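Local coordinates for metallo-beta-lactamase domain-containing protein (PDB 3H3E) that binds zinc and is of unknown function, probably a metal-dependent enzyme of the metallo-beta-lactamase superfamily, possibly with hydrolase or transferase activity, at residues K46-L51 with L78-G83; D73-L78 with A105-V110; N137-V142 with I185-L190; L159-Q164 with S181-D186. The protein carries 2 engineered substitutions. All blocks are in the same frame, centred on the assembly; numbering follows the deposited sequence.

Contact 1: K46-L51 with L78-G83; sequences KSDVFL and LLYLSG
In the N-terminal half of this metallo-beta-lactamase fold, the start of helix 49-56 packs against the 3-10 turn and loop that lead from helix 72-75 to strand 85-89. Ser47 comes first: its backbone lies obliquely against the Tyr80 ring, with Ser47 CA 3.6 Å from Tyr80 CE2, while its hydroxyl is taken up by Glu30. Asp48, at the N-cap position of the helix, makes the main aromatic contact. Asp48 CB sits over one face of the Tyr80 ring, 3.7 Å from its centroid and 20° off the normal, a CH-pi contact. CG occupies the crowded position between backbone N and carbonyl carbon (chi1 59°), and the carboxylate, its plane 37° from that of the ring, forms a salt bridge with Lys52 through OD1. Phe50 is buried and meets Leu81 tip to tip: the leucine's CG lies in the plane of the phenyl ring, at its edge. Leu51 then touches both Tyr80 and Leu81, one methyl to each. Leu51 CD1 rests 3.8 Å from Tyr80 CB, and the other methyl, Leu51 CD2, slides past Leu81 CD2 at 4.1 Å.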
loop_
_atom_site.group_PDB
_atom_site.type_symbol
_atom_site.label_atom_id
_atom_site.label_comp_id
_atom_site.label_asym_id
_atom_site.label_seq_id
_atom_site.Cartn_x
_atom_site.Cartn_y
_atom_site.Cartn_z
ATOM N N LYS A 46 0.061 12.067 -3.068
ATOM C CA LYS A 46 0.684 13.260 -2.491
ATOM C C LYS A 46 -0.276 14.443 -2.524
ATOM O O LYS A 46 -0.402 15.187 -1.546
ATOM C CB LYS A 46 1.943 13.616 -3.291
ATOM C CG LYS A 46 2.674 14.882 -2.857
ATOM C CD LYS A 46 3.892 15.170 -3.747
ATOM C CE LYS A 46 3.505 15.955 -4.978
ATOM N NZ LYS A 46 4.606 16.059 -5.966
ATOM N N SER A 47 -0.946 14.617 -3.663
ATOM C CA SER A 47 -1.875 15.729 -3.853
ATOM C C SER A 47 -3.207 15.248 -4.401
ATOM O O SER A 47 -3.691 14.195 -4.010
ATOM C CB SER A 47 -1.281 16.757 -4.795
ATOM O OG SER A 47 -0.972 16.140 -6.016
ATOM N N ASP A 48 -3.790 16.005 -5.323
ATOM C CA ASP A 48 -5.140 15.703 -5.799
ATOM C C ASP A 48 -5.143 14.915 -7.094
ATOM O O ASP A 48 -6.185 14.754 -7.724
ATOM C CB ASP A 48 -5.967 16.983 -5.968
ATOM C CG ASP A 48 -5.345 17.956 -6.953
ATOM O OD1 ASP A 48 -4.250 17.667 -7.487
ATOM O OD2 ASP A 48 -5.956 19.013 -7.201
ATOM N N VAL A 49 -3.976 14.420 -7.487
ATOM C CA VAL A 49 -3.882 13.568 -8.666
ATOM C C VAL A 49 -4.885 12.412 -8.654
ATOM O O VAL A 49 -5.525 12.136 -9.658
ATOM C CB VAL A 49 -2.457 13.038 -8.875
ATOM C CG1 VAL A 49 -2.453 11.871 -9.849
ATOM C CG2 VAL A 49 -1.572 14.151 -9.374
ATOM N N PHE A 50 -5.034 11.741 -7.523
ATOM C CA PHE A 50 -6.007 10.662 -7.443
ATOM C C PHE A 50 -7.430 11.120 -7.796
ATOM O O PHE A 50 -8.159 10.393 -8.463
ATOM C CB PHE A 50 -5.953 9.965 -6.075
ATOM C CG PHE A 50 -6.580 10.750 -4.949
ATOM C CD1 PHE A 50 -6.057 11.967 -4.552
ATOM C CD2 PHE A 50 -7.676 10.246 -4.261
ATOM C CE1 PHE A 50 -6.635 12.687 -3.507
ATOM C CE2 PHE A 50 -8.241 10.953 -3.215
ATOM C CZ PHE A 50 -7.718 12.186 -2.840
ATOM N N LEU A 51 -7.814 12.324 -7.369
ATOM C CA LEU A 51 -9.158 12.850 -7.630
ATOM C C LEU A 51 -9.361 13.183 -9.085
ATOM O O LEU A 51 -10.442 12.982 -9.643
ATOM C CB LEU A 51 -9.392 14.133 -6.850
ATOM C CG LEU A 51 -9.855 14.010 -5.409
ATOM C CD1 LEU A 51 -9.850 15.389 -4.740
ATOM C CD2 LEU A 51 -11.227 13.391 -5.384
ATOM N N LEU A 78 -5.399 13.300 1.287
ATOM C CA LEU A 78 -6.462 13.444 2.275
ATOM C C LEU A 78 -6.747 14.915 2.531
ATOM O O LEU A 78 -7.816 15.285 3.001
ATOM C CB LEU A 78 -6.067 12.776 3.582
ATOM C CG LEU A 78 -6.326 11.282 3.661
ATOM C CD1 LEU A 78 -5.676 10.725 4.907
ATOM C CD2 LEU A 78 -7.817 11.041 3.669
ATOM N N LEU A 79 -5.768 15.751 2.226
ATOM C CA LEU A 79 -5.924 17.189 2.335
ATOM C C LEU A 79 -6.955 17.702 1.355
ATOM O O LEU A 79 -7.335 18.863 1.417
ATOM C CB LEU A 79 -4.590 17.882 2.071
ATOM C CG LEU A 79 -3.503 17.486 3.070
ATOM C CD1 LEU A 79 -2.215 18.254 2.795
ATOM C CD2 LEU A 79 -3.995 17.733 4.474
ATOM N N TYR A 80 -7.389 16.839 0.448
ATOM C CA TYR A 80 -8.337 17.219 -0.589
ATOM C C TYR A 80 -9.689 16.553 -0.389
ATOM O O TYR A 80 -10.576 16.680 -1.226
ATOM C CB TYR A 80 -7.785 16.862 -1.975
ATOM C CG TYR A 80 -6.538 17.627 -2.323
ATOM C CD1 TYR A 80 -6.602 18.784 -3.108
ATOM C CD2 TYR A 80 -5.293 17.222 -1.844
ATOM C CE1 TYR A 80 -5.459 19.509 -3.418
ATOM C CE2 TYR A 80 -4.140 17.942 -2.150
ATOM C CZ TYR A 80 -4.235 19.086 -2.932
ATOM O OH TYR A 80 -3.107 19.791 -3.243
ATOM N N LEU A 81 -9.835 15.831 0.718
ATOM C CA LEU A 81 -11.093 15.168 1.041
ATOM C C LEU A 81 -11.668 15.695 2.350
ATOM O O LEU A 81 -10.927 16.160 3.216
ATOM C CB LEU A 81 -10.901 13.655 1.124
ATOM C CG LEU A 81 -10.369 12.965 -0.136
ATOM C CD1 LEU A 81 -10.081 11.510 0.158
ATOM C CD2 LEU A 81 -11.339 13.113 -1.322
ATOM N N SER A 82 -12.996 15.640 2.461
ATOM C CA SER A 82 -13.702 15.941 3.687
ATOM C C SER A 82 -14.743 14.844 3.920
ATOM O O SER A 82 -15.282 14.253 2.979
ATOM C CB SER A 82 -14.413 17.295 3.599
ATOM O OG SER A 82 -13.601 18.319 3.061
ATOM N N GLY A 83 -15.028 14.579 5.187
ATOM C CA GLY A 83 -16.112 13.693 5.558
ATOM C C GLY A 83 -15.861 12.219 5.337
ATOM O O GLY A 83 -16.762 11.407 5.495
#

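Contact 2: D73-L78 with A105-V110; sequences DHAGGL and ADWNEV
Ala105 opens the contact with its methyl turned toward the other segment, where Ala105 CB meets Ala75 CB at 3.7 Å; two such small side chains let the backbones come near, the CA atoms of Ala75 and Ala105 being 6.1 Å apart. Asp106, the centre of an inverse gamma turn, stands at the N-cap position and swings the chain into helix 107-113, its own side chain leading away. Trp107 follows with CG anti to the carbonyl carbon (chi1 -61°), which brings the far end of the indole back to the interface. Its benzo ring bridges two residues of the partner, both approaching obliquely: Trp107 CH2 lies 3.8 Å from Ala75 CB, and Trp107 CZ3 lies 4.1 Å from Leu78 CD1. Ala105 CB covers part of one indole face, 3.5 Å above the plane and offset toward the rim. One helical turn on, Val110 crosses Leu78 at about a right angle. Its CG1, anti to the backbone N (chi1 168°), comes within 3.8 Å of Leu78 CD1, while Val110 CG2 touches Leu78 CB at 3.9 Å. Leu88 and Val86 of strand 85-89 extend this apolar cluster. All five touching residues are buried, and they seat the start of helix 107-113 against the end of helix 72-75 and the 3-10 turn after it, just behind the HxHxDH motif of the metallo-beta-lactamase superfamily, which supplies zinc ligands His69 and His71.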
loop_
_atom_site.group_PDB
_atom_site.type_symbol
_atom_site.label_atom_id
_atom_site.label_comp_id
_atom_site.label_asym_id
_atom_site.label_seq_id
_atom_site.Cartn_x
_atom_site.Cartn_y
_atom_site.Cartn_z
ATOM N N ASP A 73 3.389 10.832 0.697
ATOM C CA ASP A 73 2.995 10.363 -0.628
ATOM C C ASP A 73 1.847 9.351 -0.578
ATOM O O ASP A 73 1.409 8.865 -1.616
ATOM C CB ASP A 73 4.198 9.793 -1.421
ATOM C CG ASP A 73 4.946 8.686 -0.675
ATOM O OD1 ASP A 73 5.238 8.889 0.511
ATOM O OD2 ASP A 73 5.238 7.605 -1.254
ATOM N N HIS A 74 1.359 9.040 0.622
ATOM C CA HIS A 74 0.251 8.095 0.779
ATOM C C HIS A 74 -0.932 8.732 1.474
ATOM O O HIS A 74 -2.079 8.415 1.183
ATOM C CB HIS A 74 0.712 6.830 1.514
ATOM C CG HIS A 74 1.785 6.095 0.780
ATOM N ND1 HIS A 74 1.553 4.915 0.110
ATOM C CD2 HIS A 74 3.080 6.415 0.543
ATOM C CE1 HIS A 74 2.671 4.523 -0.479
ATOM N NE2 HIS A 74 3.613 5.419 -0.236
ATOM N N ALA A 75 -0.651 9.657 2.376
ATOM C CA ALA A 75 -1.704 10.298 3.148
ATOM C C ALA A 75 -1.991 11.735 2.690
ATOM O O ALA A 75 -2.864 12.398 3.237
ATOM C CB ALA A 75 -1.342 10.274 4.630
ATOM N N GLY A 76 -1.279 12.204 1.670
ATOM C CA GLY A 76 -1.320 13.605 1.309
ATOM C C GLY A 76 -2.589 14.082 0.640
ATOM O O GLY A 76 -3.036 15.195 0.878
ATOM N N GLY A 77 -3.168 13.253 -0.215
ATOM C CA GLY A 77 -4.388 13.624 -0.894
ATOM C C GLY A 77 -5.580 13.698 0.035
ATOM O O GLY A 77 -6.662 14.096 -0.374
ATOM N N LEU A 78 -5.399 13.300 1.287
ATOM C CA LEU A 78 -6.462 13.444 2.275
ATOM C C LEU A 78 -6.747 14.915 2.531
ATOM O O LEU A 78 -7.816 15.285 3.001
ATOM C CB LEU A 78 -6.067 12.776 3.582
ATOM C CG LEU A 78 -6.326 11.282 3.661
ATOM C CD1 LEU A 78 -5.676 10.725 4.907
ATOM C CD2 LEU A 78 -7.817 11.041 3.669
ATOM N N ALA A 105 2.572 13.345 7.561
ATOM C CA ALA A 105 1.306 13.860 7.069
ATOM C C ALA A 105 0.702 14.856 8.064
ATOM O O ALA A 105 0.978 14.809 9.263
ATOM C CB ALA A 105 0.348 12.717 6.807
ATOM N N ASP A 106 -0.128 15.760 7.559
ATOM C CA ASP A 106 -0.731 16.787 8.393
ATOM C C ASP A 106 -2.022 16.257 8.996
ATOM O O ASP A 106 -3.105 16.543 8.511
ATOM C CB ASP A 106 -0.973 18.068 7.577
ATOM C CG ASP A 106 -1.287 19.275 8.453
ATOM O OD1 ASP A 106 -1.457 19.101 9.676
ATOM O OD2 ASP A 106 -1.371 20.402 7.923
ATOM N N TRP A 107 -1.900 15.478 10.060
ATOM C CA TRP A 107 -3.062 14.831 10.666
ATOM C C TRP A 107 -3.971 15.818 11.371
ATOM O O TRP A 107 -5.158 15.550 11.529
ATOM C CB TRP A 107 -2.642 13.706 11.632
ATOM C CG TRP A 107 -1.877 12.648 10.934
ATOM C CD1 TRP A 107 -0.537 12.418 11.011
ATOM C CD2 TRP A 107 -2.396 11.707 9.994
ATOM N NE1 TRP A 107 -0.190 11.380 10.184
ATOM C CE2 TRP A 107 -1.317 10.922 9.554
ATOM C CE3 TRP A 107 -3.672 11.443 9.490
ATOM C CZ2 TRP A 107 -1.478 9.885 8.638
ATOM C CZ3 TRP A 107 -3.829 10.424 8.584
ATOM C CH2 TRP A 107 -2.735 9.655 8.162
ATOM N N ASN A 108 -3.421 16.952 11.801
ATOM C CA ASN A 108 -4.231 17.947 12.493
ATOM C C ASN A 108 -5.303 18.452 11.563
ATOM O O ASN A 108 -6.447 18.647 11.960
ATOM C CB ASN A 108 -3.383 19.119 12.975
ATOM C CG ASN A 108 -2.433 18.730 14.072
ATOM O OD1 ASN A 108 -2.813 18.050 15.032
ATOM N ND2 ASN A 108 -1.180 19.156 13.941
ATOM N N GLU A 109 -4.913 18.660 10.316
ATOM C CA GLU A 109 -5.821 19.151 9.306
ATOM C C GLU A 109 -6.716 18.034 8.805
ATOM O O GLU A 109 -7.917 18.204 8.634
ATOM C CB GLU A 109 -5.025 19.742 8.151
ATOM C CG GLU A 109 -5.872 20.480 7.150
ATOM C CD GLU A 109 -5.215 21.757 6.672
ATOM O OE1 GLU A 109 -4.493 22.382 7.482
ATOM O OE2 GLU A 109 -5.426 22.134 5.494
ATOM N N VAL A 110 -6.117 16.882 8.572
ATOM C CA VAL A 110 -6.835 15.743 8.022
ATOM C C VAL A 110 -7.972 15.309 8.929
ATOM O O VAL A 110 -9.050 14.980 8.469
ATOM C CB VAL A 110 -5.871 14.552 7.779
ATOM C CG1 VAL A 110 -6.644 13.275 7.482
ATOM C CG2 VAL A 110 -4.900 14.885 6.654
#

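Contact 3: N137-V142 with I185-L190; sequences NLRGKV and IDNILL
The guanidinium of Arg139 has Leu190 CB over one face, 3.3 Å above the plane and toward the rim, and Asn137 CB over the opposite face. At its edge lies Asn187, whose amide plane is turned 27° from the guanidinium. Arg139 NH1 grips this residue twice: it gives a nearly straight bond to Asn187 OD1 (3.0 Å, 162°), approaching from above the carbonyl plane, and a second to Asn187 O at 3.1 Å, on a lone pair in the carbonyl plane. The extended arginine chain, CG to NE, carries the group across to the helix, where NH2 forms a salt bridge with Asp191. Asn187 ND2 sends a weak bond of 3.1 Å to Leu138 O and another bond to Arg183 O. Leu138 O also accepts from Lys141 N, closing the type I' turn 138-141, while Asn137 OD1 takes Arg139 N at 2.8 Å in an Asx turn. At the end of the turn, Lys141, bent at chi3, meets Asp186 tip to tip, a salt bridge with Lys141 NZ 3.0 Å from Asp186 OD1. The loop between strands 130-133 and 147-150 is thus pinned to one side of helix 185-193, while Ile185 and Leu189 of that helix pack against helix 214-226.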
loop_
_atom_site.group_PDB
_atom_site.type_symbol
_atom_site.label_atom_id
_atom_site.label_comp_id
_atom_site.label_asym_id
_atom_site.label_seq_id
_atom_site.Cartn_x
_atom_site.Cartn_y
_atom_site.Cartn_z
ATOM N N ASN A 137 5.437 -8.916 10.822
ATOM C CA ASN A 137 6.540 -9.428 11.602
ATOM C C ASN A 137 7.813 -9.340 10.775
ATOM O O ASN A 137 7.888 -9.892 9.681
ATOM C CB ASN A 137 6.236 -10.881 11.983
ATOM C CG ASN A 137 7.356 -11.539 12.779
ATOM O OD1 ASN A 137 8.471 -11.031 12.866
ATOM N ND2 ASN A 137 7.058 -12.696 13.347
ATOM N N LEU A 138 8.821 -8.656 11.302
ATOM C CA LEU A 138 10.063 -8.437 10.558
ATOM C C LEU A 138 10.969 -9.665 10.411
ATOM O O LEU A 138 11.916 -9.642 9.627
ATOM C CB LEU A 138 10.846 -7.295 11.186
ATOM C CG LEU A 138 10.264 -5.914 10.913
ATOM C CD1 LEU A 138 10.755 -4.940 11.940
ATOM C CD2 LEU A 138 10.603 -5.449 9.507
ATOM N N ARG A 139 10.678 -10.725 11.161
ATOM C CA ARG A 139 11.507 -11.933 11.164
ATOM C C ARG A 139 13.014 -11.685 11.083
ATOM O O ARG A 139 13.713 -12.328 10.294
ATOM C CB ARG A 139 11.069 -12.877 10.053
ATOM C CG ARG A 139 9.694 -13.445 10.287
ATOM C CD ARG A 139 9.078 -14.002 9.032
ATOM N NE ARG A 139 7.691 -14.373 9.271
ATOM C CZ ARG A 139 6.653 -13.625 8.934
ATOM N NH1 ARG A 139 6.842 -12.461 8.322
ATOM N NH2 ARG A 139 5.427 -14.045 9.207
ATOM N N GLY A 140 13.513 -10.760 11.902
ATOM C CA GLY A 140 14.934 -10.469 11.941
ATOM C C GLY A 140 15.415 -9.418 10.951
ATOM O O GLY A 140 16.544 -8.953 11.059
ATOM N N LYS A 141 14.571 -9.052 9.984
ATOM C CA LYS A 141 14.884 -7.975 9.039
ATOM C C LYS A 141 14.480 -6.625 9.606
ATOM O O LYS A 141 13.671 -6.549 10.521
ATOM C CB LYS A 141 14.199 -8.199 7.689
ATOM C CG LYS A 141 14.757 -9.394 6.907
ATOM C CD LYS A 141 13.945 -9.668 5.646
ATOM C CE LYS A 141 13.880 -8.437 4.737
ATOM N NZ LYS A 141 12.744 -8.476 3.756
ATOM N N VAL A 142 15.061 -5.559 9.074
ATOM C CA VAL A 142 14.714 -4.205 9.483
ATOM C C VAL A 142 14.585 -3.347 8.233
ATOM O O VAL A 142 15.289 -3.578 7.248
ATOM C CB VAL A 142 15.773 -3.602 10.410
ATOM C CG1 VAL A 142 16.011 -4.509 11.594
ATOM C CG2 VAL A 142 17.070 -3.357 9.656
ATOM N N ILE A 185 7.825 -7.049 1.911
ATOM C CA ILE A 185 6.651 -7.580 1.224
ATOM C C ILE A 185 6.549 -9.069 1.474
ATOM O O ILE A 185 5.452 -9.618 1.569
ATOM C CB ILE A 185 6.672 -7.277 -0.277
ATOM C CG1 ILE A 185 5.404 -7.787 -0.962
ATOM C CG2 ILE A 185 7.874 -7.912 -0.921
ATOM C CD1 ILE A 185 4.141 -7.428 -0.307
ATOM N N ASP A 186 7.700 -9.715 1.614
ATOM C CA ASP A 186 7.757 -11.113 2.036
ATOM C C ASP A 186 7.213 -11.347 3.451
ATOM O O ASP A 186 6.448 -12.282 3.677
ATOM C CB ASP A 186 9.170 -11.693 1.886
ATOM C CG ASP A 186 10.243 -10.923 2.677
ATOM O OD1 ASP A 186 10.095 -9.705 2.916
ATOM O OD2 ASP A 186 11.268 -11.549 3.040
ATOM N N ASN A 187 7.608 -10.508 4.404
ATOM C CA ASN A 187 7.065 -10.598 5.764
ATOM C C ASN A 187 5.572 -10.391 5.762
ATOM O O ASN A 187 4.828 -11.025 6.509
ATOM C CB ASN A 187 7.730 -9.570 6.677
ATOM C CG ASN A 187 9.109 -9.987 7.075
ATOM O OD1 ASN A 187 9.366 -11.173 7.250
ATOM N ND2 ASN A 187 10.017 -9.029 7.199
ATOM N N ILE A 188 5.143 -9.495 4.892
ATOM C CA ILE A 188 3.745 -9.152 4.780
ATOM C C ILE A 188 2.965 -10.355 4.297
ATOM O O ILE A 188 1.914 -10.669 4.834
ATOM C CB ILE A 188 3.558 -7.936 3.862
ATOM C CG1 ILE A 188 4.034 -6.673 4.599
ATOM C CG2 ILE A 188 2.127 -7.821 3.416
ATOM C CD1 ILE A 188 4.087 -5.413 3.762
ATOM N N LEU A 189 3.499 -11.053 3.303
ATOM C CA LEU A 189 2.787 -12.195 2.721
ATOM C C LEU A 189 2.756 -13.386 3.661
ATOM O O LEU A 189 1.754 -14.071 3.768
ATOM C CB LEU A 189 3.411 -12.596 1.388
ATOM C CG LEU A 189 3.242 -11.591 0.240
ATOM C CD1 LEU A 189 3.809 -12.163 -1.029
ATOM C CD2 LEU A 189 1.789 -11.265 0.053
ATOM N N LEU A 190 3.868 -13.621 4.342
ATOM C CA LEU A 190 3.962 -14.676 5.330
ATOM C C LEU A 190 3.007 -14.410 6.482
ATOM O O LEU A 190 2.373 -15.326 6.993
ATOM C CB LEU A 190 5.394 -14.785 5.848
ATOM C CG LEU A 190 6.491 -15.133 4.837
ATOM C CD1 LEU A 190 7.877 -14.773 5.370
ATOM C CD2 LEU A 190 6.420 -16.604 4.495
#

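Contact 4: L159-Q164 with S181-D186; sequences LFEDEQ and SHRGID. With ZN (zinc ion), chain B.
Arg183, Glu163 and His182 carry most of this buried contact. Arg183, bent at chi3, reaches along the turn 160-163 and donates from NE to Leu159 O at 3.0 Å. Its NH2 forms a salt bridge with Glu161 OE1 in which no N-H points at the oxygen, and a water links NH2 to Glu161 OE2; NH1 is held by Ala136 O. Glu163 extends with CG anti to the backbone N (chi1 -177°), and its carboxylate straddles two successive backbone N-H groups. Glu163 OE2 accepts from His182 N at 2.7 Å, almost straight at 168°, and Glu163 OE1 from Arg183 N at 3.0 Å, each through the syn lone pair. A second water joins OE2 to Ser181 N. This clasp fixes the backbone that presents His182. The imidazole itself lies on Phe160 as an offset stack, centroids 3.9 Å apart and planes 10° apart, while His182 CB sits over the same phenyl face, 3.6 Å from its centroid. Stacked on one face, Phe160 would limit the tilt of the imidazole, and His182 NE2 binds the zinc ion at 2.4 Å. With His69 and His71 completing the three-histidine site, Phe160 and Glu163 form a second shell around the zinc centre of a metallo-beta-lactamase fold.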
loop_
_atom_site.group_PDB
_atom_site.type_symbol
_atom_site.label_atom_id
_atom_site.label_comp_id
_atom_site.label_asym_id
_atom_site.label_seq_id
_atom_site.Cartn_x
_atom_site.Cartn_y
_atom_site.Cartn_z
ATOM N N LEU A 159 10.355 1.954 12.538
ATOM C CA LEU A 159 10.117 0.549 12.194
ATOM C C LEU A 159 8.751 0.340 11.538
ATOM O O LEU A 159 8.368 -0.778 11.188
ATOM C CB LEU A 159 10.258 -0.355 13.420
ATOM C CG LEU A 159 11.570 -0.371 14.226
ATOM C CD1 LEU A 159 11.736 -1.746 14.820
ATOM C CD2 LEU A 159 12.797 -0.028 13.407
ATOM N N PHE A 160 8.022 1.433 11.381
ATOM C CA PHE A 160 6.750 1.423 10.683
ATOM C C PHE A 160 5.686 0.610 11.392
ATOM O O PHE A 160 4.983 -0.195 10.791
ATOM C CB PHE A 160 6.942 1.014 9.229
ATOM C CG PHE A 160 7.756 1.996 8.457
ATOM C CD1 PHE A 160 9.132 1.912 8.444
ATOM C CD2 PHE A 160 7.153 3.039 7.784
ATOM C CE1 PHE A 160 9.897 2.847 7.743
ATOM C CE2 PHE A 160 7.910 3.973 7.079
ATOM C CZ PHE A 160 9.274 3.876 7.058
ATOM N N GLU A 161 5.564 0.865 12.688
ATOM C CA GLU A 161 4.530 0.255 13.501
ATOM C C GLU A 161 3.151 0.694 13.017
ATOM O O GLU A 161 2.127 0.173 13.475
ATOM C CB GLU A 161 4.715 0.654 14.959
ATOM C CG GLU A 161 6.084 0.376 15.527
ATOM C CD GLU A 161 6.278 -1.075 15.903
ATOM O OE1 GLU A 161 5.414 -1.915 15.558
ATOM O OE2 GLU A 161 7.306 -1.381 16.548
ATOM N N ASP A 162 3.136 1.653 12.091
ATOM C CA ASP A 162 1.896 2.184 11.519
ATOM C C ASP A 162 1.450 1.493 10.241
ATOM O O ASP A 162 0.348 1.718 9.781
ATOM C CB ASP A 162 2.038 3.668 11.227
ATOM C CG ASP A 162 3.212 3.977 10.307
ATOM O OD1 ASP A 162 4.317 3.449 10.552
ATOM O OD2 ASP A 162 3.039 4.766 9.351
ATOM N N GLU A 163 2.305 0.652 9.675
ATOM C CA GLU A 163 2.050 0.031 8.376
ATOM C C GLU A 163 0.967 -1.025 8.419
ATOM O O GLU A 163 0.980 -1.896 9.277
ATOM C CB GLU A 163 3.329 -0.597 7.827
ATOM C CG GLU A 163 3.168 -1.200 6.461
ATOM C CD GLU A 163 4.497 -1.437 5.780
ATOM O OE1 GLU A 163 5.112 -2.502 6.018
ATOM O OE2 GLU A 163 4.923 -0.556 5.001
ATOM N N GLN A 164 0.034 -0.952 7.476
ATOM C CA GLN A 164 -1.039 -1.933 7.393
ATOM C C GLN A 164 -1.344 -2.274 5.956
ATOM O O GLN A 164 -1.013 -1.525 5.039
ATOM C CB GLN A 164 -2.299 -1.456 8.114
ATOM C CG GLN A 164 -2.795 -0.105 7.693
ATOM C CD GLN A 164 -4.025 0.307 8.462
ATOM O OE1 GLN A 164 -4.437 -0.367 9.403
ATOM N NE2 GLN A 164 -4.609 1.425 8.082
ATOM N N SER A 181 5.247 -1.347 1.725
ATOM C CA SER A 181 5.873 -2.549 2.271
ATOM C C SER A 181 7.217 -2.272 2.929
ATOM O O SER A 181 8.220 -2.854 2.551
ATOM C CB SER A 181 6.066 -3.595 1.181
ATOM O OG SER A 181 4.851 -3.860 0.514
ATOM N N HIS A 182 7.239 -1.406 3.929
ATOM C CA HIS A 182 8.492 -1.051 4.586
ATOM C C HIS A 182 8.990 -2.179 5.478
ATOM O O HIS A 182 10.187 -2.341 5.712
ATOM C CB HIS A 182 8.308 0.220 5.408
ATOM C CG HIS A 182 8.326 1.476 4.589
ATOM N ND1 HIS A 182 9.469 1.952 3.983
ATOM C CD2 HIS A 182 7.345 2.356 4.285
ATOM C CE1 HIS A 182 9.189 3.074 3.344
ATOM N NE2 HIS A 182 7.907 3.341 3.510
ATOM N N ARG A 183 8.052 -2.962 5.978
ATOM C CA ARG A 183 8.384 -4.051 6.864
ATOM C C ARG A 183 8.788 -5.291 6.086
ATOM O O ARG A 183 9.208 -6.274 6.676
ATOM C CB ARG A 183 7.212 -4.350 7.785
ATOM C CG ARG A 183 6.926 -3.242 8.791
ATOM C CD ARG A 183 6.281 -3.870 10.012
ATOM N NE ARG A 183 6.768 -3.261 11.232
ATOM C CZ ARG A 183 7.024 -3.926 12.347
ATOM N NH1 ARG A 183 6.836 -5.228 12.399
ATOM N NH2 ARG A 183 7.475 -3.283 13.409
ATOM N N GLY A 184 8.673 -5.230 4.761
ATOM C CA GLY A 184 9.054 -6.334 3.892
ATOM C C GLY A 184 7.866 -7.014 3.241
ATOM O O GLY A 184 6.981 -7.495 3.932
ATOM N N ILE A 185 7.825 -7.049 1.911
ATOM C CA ILE A 185 6.651 -7.580 1.224
ATOM C C ILE A 185 6.549 -9.069 1.474
ATOM O O ILE A 185 5.452 -9.618 1.569
ATOM C CB ILE A 185 6.672 -7.277 -0.277
ATOM C CG1 ILE A 185 5.404 -7.787 -0.962
ATOM C CG2 ILE A 185 7.874 -7.912 -0.921
ATOM C CD1 ILE A 185 4.141 -7.428 -0.307
ATOM N N ASP A 186 7.700 -9.715 1.614
ATOM C CA ASP A 186 7.757 -11.113 2.036
ATOM C C ASP A 186 7.213 -11.347 3.451
ATOM O O ASP A 186 6.448 -12.282 3.677
ATOM C CB ASP A 186 9.170 -11.693 1.886
ATOM C CG ASP A 186 10.243 -10.923 2.677
ATOM O OD1 ASP A 186 10.095 -9.705 2.916
ATOM O OD2 ASP A 186 11.268 -11.549 3.040
HETATM ZN ZN ZN B . 6.670 5.121 2.550
HETATM O O HOH W 1 7.995 -4.226 16.010
HETATM O O HOH W 2 3.118 0.159 3.142
#

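How the contacts relate
The four contacts fall into two pairs. Contacts 1 and 2 share Leu78 and have centres about 8 Å apart; Phe50 CZ of the first lies 3.3 Å from Gly77 O of the second. Contacts 3 and 4 are equally close, share Ile185 and Asp186 on helix 185-193, and touch where Leu138 CD2 meets Arg183 O at 3.3 Å. The zinc ion lies between the pairs: contact 4 supplies His182, while the side chain of Ala75 in contact 2 is about 10 Å from the metal. Nearest atoms of contacts 2 and 4 are about 6 Å apart. Contacts 1 and 3 are the most distant pair, with centres about 30 Å apart on opposite sides of the chain's centre.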